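Local coordinates for putative uncharacterized protein (Chaetomium thermophilum, PDB 5IJP) that binds inositol hexakisphosphate through the SPX domain of Vtc4, probably as a sensor of inositol polyphosphates in phosphate homeostasis, at residues I20-L25 against Y142-K147. Residues are numbered along the deposited sequence; the frame is centred on the assembly and turned at random.
Sequences IDYDGL and YKIIKK. With IHP (inositol hexakisphosphate), chain C.
Tyr22 lays one face of its ring against Ile144: the methyl CD1 of Ile144 sits 4.0 Å from the centroid of the Tyr22 ring and 11° off its normal, a CH-pi contact. The two side chains run past each other in opposite directions. With CG anti to the backbone N (chi1 -162°), Tyr22 carries its hydroxyl past Ile144 to Lys143, whose CB meets the ring at its edge, 3.4 Å from Tyr22 OH. Tyr22 OH donates a 2.7 Å hydrogen bond to O43 of inositol hexakisphosphate, an oxygen at the ring edge and in its plane. Lys147, its chain bent at chi3 and chi4, brings NZ to 2.8 Å from phosphate oxygen O41, with a weak bond to the same O43 at 3.4 Å. On the same side of the ring, Leu25 CB packs on Ile144 CG1 at 3.8 Å, and Leu62 of helix 52-97 touches both residues. Phe3 also meets the Tyr22 ring; the backbone N of Met1, Phe3 and Gly4 and the NZ of Lys26 and Lys30 also bond to the ligand. A phenylalanine in place of Tyr22 would probably keep the packing on Ile144 but leave O43 without its hydroxyl donor. Helices 22-30 and 110-151 thus join through an apolar seam ending at two phosphates, where the Lys147 ammonium probably offsets part of their negative charge and the neutral hydroxyl adds a directed bond to one.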
# COMPACT_ATOMS: atom_id res chain seq x y z
N ILE A 20 -7.73 -3.03 2.84
CA ILE A 20 -8.08 -3.12 4.26
C ILE A 20 -9.56 -3.47 4.43
O ILE A 20 -10.40 -2.91 3.72
CB ILE A 20 -7.78 -1.83 5.09
CG1 ILE A 20 -6.88 -0.82 4.35
CG2 ILE A 20 -7.23 -2.17 6.46
CD1 ILE A 20 -7.66 0.31 3.69
N ASP A 21 -9.87 -4.35 5.39
CA ASP A 21 -11.26 -4.69 5.71
C ASP A 21 -11.71 -3.68 6.77
O ASP A 21 -11.93 -4.03 7.93
CB ASP A 21 -11.37 -6.15 6.19
CG ASP A 21 -12.79 -6.70 6.29
OD1 ASP A 21 -13.70 -6.13 5.65
OD2 ASP A 21 -12.98 -7.72 6.99
N TYR A 22 -11.77 -2.39 6.36
CA TYR A 22 -12.13 -1.24 7.17
C TYR A 22 -13.50 -1.39 7.82
O TYR A 22 -13.64 -1.12 9.01
CB TYR A 22 -12.05 0.05 6.34
CG TYR A 22 -11.99 1.32 7.16
CD1 TYR A 22 -10.78 1.81 7.65
CD2 TYR A 22 -13.14 2.06 7.43
CE1 TYR A 22 -10.72 2.98 8.40
CE2 TYR A 22 -13.09 3.23 8.19
CZ TYR A 22 -11.88 3.69 8.67
OH TYR A 22 -11.82 4.84 9.41
N ASP A 23 -14.50 -1.86 7.04
CA ASP A 23 -15.87 -2.09 7.51
C ASP A 23 -15.93 -3.30 8.45
O ASP A 23 -16.72 -3.30 9.40
CB ASP A 23 -16.83 -2.27 6.33
CG ASP A 23 -17.04 -1.02 5.47
OD1 ASP A 23 -16.30 -0.03 5.66
OD2 ASP A 23 -17.95 -1.05 4.61
N GLY A 24 -15.08 -4.30 8.20
CA GLY A 24 -14.96 -5.51 9.00
C GLY A 24 -14.35 -5.25 10.36
O GLY A 24 -14.82 -5.79 11.36
N LEU A 25 -13.29 -4.41 10.40
CA LEU A 25 -12.59 -4.02 11.63
C LEU A 25 -13.44 -3.05 12.46
O LEU A 25 -13.37 -3.09 13.69
CB LEU A 25 -11.21 -3.41 11.31
CG LEU A 25 -10.12 -4.37 10.83
CD1 LEU A 25 -9.14 -3.66 9.92
CD2 LEU A 25 -9.38 -5.00 12.00
N TYR A 142 -4.24 3.73 9.88
CA TYR A 142 -4.08 4.93 10.70
C TYR A 142 -5.42 5.41 11.28
O TYR A 142 -5.48 5.78 12.45
CB TYR A 142 -3.44 6.05 9.87
CG TYR A 142 -2.52 6.96 10.65
CD1 TYR A 142 -1.15 6.74 10.70
CD2 TYR A 142 -3.02 8.07 11.33
CE1 TYR A 142 -0.30 7.58 11.42
CE2 TYR A 142 -2.18 8.91 12.06
CZ TYR A 142 -0.82 8.67 12.10
OH TYR A 142 0.01 9.50 12.81
N LYS A 143 -6.49 5.38 10.45
CA LYS A 143 -7.83 5.80 10.83
C LYS A 143 -8.53 4.79 11.75
O LYS A 143 -9.18 5.21 12.70
CB LYS A 143 -8.70 6.07 9.59
CG LYS A 143 -9.21 7.50 9.51
CD LYS A 143 -8.49 8.31 8.45
CE LYS A 143 -9.05 9.71 8.32
NZ LYS A 143 -8.40 10.46 7.22
N ILE A 144 -8.39 3.48 11.47
CA ILE A 144 -9.03 2.42 12.27
C ILE A 144 -8.35 2.26 13.65
O ILE A 144 -9.05 1.94 14.62
CB ILE A 144 -9.16 1.07 11.48
CG1 ILE A 144 -10.32 0.21 12.02
CG2 ILE A 144 -7.86 0.28 11.38
CD1 ILE A 144 -11.68 0.46 11.37
N ILE A 145 -7.02 2.52 13.75
CA ILE A 145 -6.28 2.45 15.01
C ILE A 145 -6.70 3.62 15.93
O ILE A 145 -6.92 3.40 17.12
CB ILE A 145 -4.74 2.33 14.79
CG1 ILE A 145 -4.38 0.88 14.35
CG2 ILE A 145 -3.92 2.73 16.03
CD1 ILE A 145 -3.13 0.73 13.49
N LYS A 146 -6.88 4.83 15.35
CA LYS A 146 -7.34 6.00 16.10
C LYS A 146 -8.81 5.85 16.51
O LYS A 146 -9.20 6.35 17.56
CB LYS A 146 -7.13 7.30 15.31
CG LYS A 146 -6.86 8.50 16.21
CD LYS A 146 -7.28 9.81 15.58
CE LYS A 146 -7.12 10.95 16.56
NZ LYS A 146 -7.77 12.19 16.07
N LYS A 147 -9.61 5.13 15.69
CA LYS A 147 -11.02 4.83 15.94
C LYS A 147 -11.12 3.88 17.14
O LYS A 147 -12.03 4.03 17.96
CB LYS A 147 -11.67 4.20 14.70
CG LYS A 147 -13.20 4.18 14.72
CD LYS A 147 -13.78 3.36 13.57
CE LYS A 147 -14.12 4.18 12.34
NZ LYS A 147 -15.36 4.97 12.52
C1 IHP C . -18.30 6.88 11.72
C2 IHP C . -17.87 7.93 10.71
C3 IHP C . -17.77 7.36 9.30
C4 IHP C . -19.05 6.65 8.89
C5 IHP C . -19.47 5.60 9.90
C6 IHP C . -19.59 6.19 11.30
O11 IHP C . -18.53 7.54 12.98
P1 IHP C . -18.11 7.12 14.49
O21 IHP C . -18.26 8.28 15.42
O31 IHP C . -19.02 5.94 14.86
O41 IHP C . -16.67 6.61 14.41
O12 IHP C . -16.57 8.43 11.09
P2 IHP C . -16.18 9.97 11.45
O22 IHP C . -16.35 10.11 12.97
O32 IHP C . -17.03 10.94 10.69
O42 IHP C . -14.69 10.11 11.13
O13 IHP C . -16.67 6.42 9.25
P3 IHP C . -15.25 6.52 8.50
O23 IHP C . -15.23 5.60 7.33
O33 IHP C . -15.03 7.98 8.10
O43 IHP C . -14.20 6.16 9.55
O14 IHP C . -18.83 6.00 7.62
P4 IHP C . -19.22 6.60 6.13
O24 IHP C . -18.09 6.17 5.20
O34 IHP C . -20.55 6.08 5.70
O44 IHP C . -19.19 8.13 6.23
O15 IHP C . -20.77 5.10 9.52
P5 IHP C . -21.26 3.67 8.99
O25 IHP C . -20.29 2.62 9.55
O35 IHP C . -21.10 3.70 7.47
O45 IHP C . -22.67 3.42 9.42
O16 IHP C . -19.84 5.11 12.23
P6 IHP C . -21.17 4.38 12.75
O26 IHP C . -22.35 4.99 11.99
O36 IHP C . -21.29 4.53 14.23
O46 IHP C . -21.03 2.92 12.32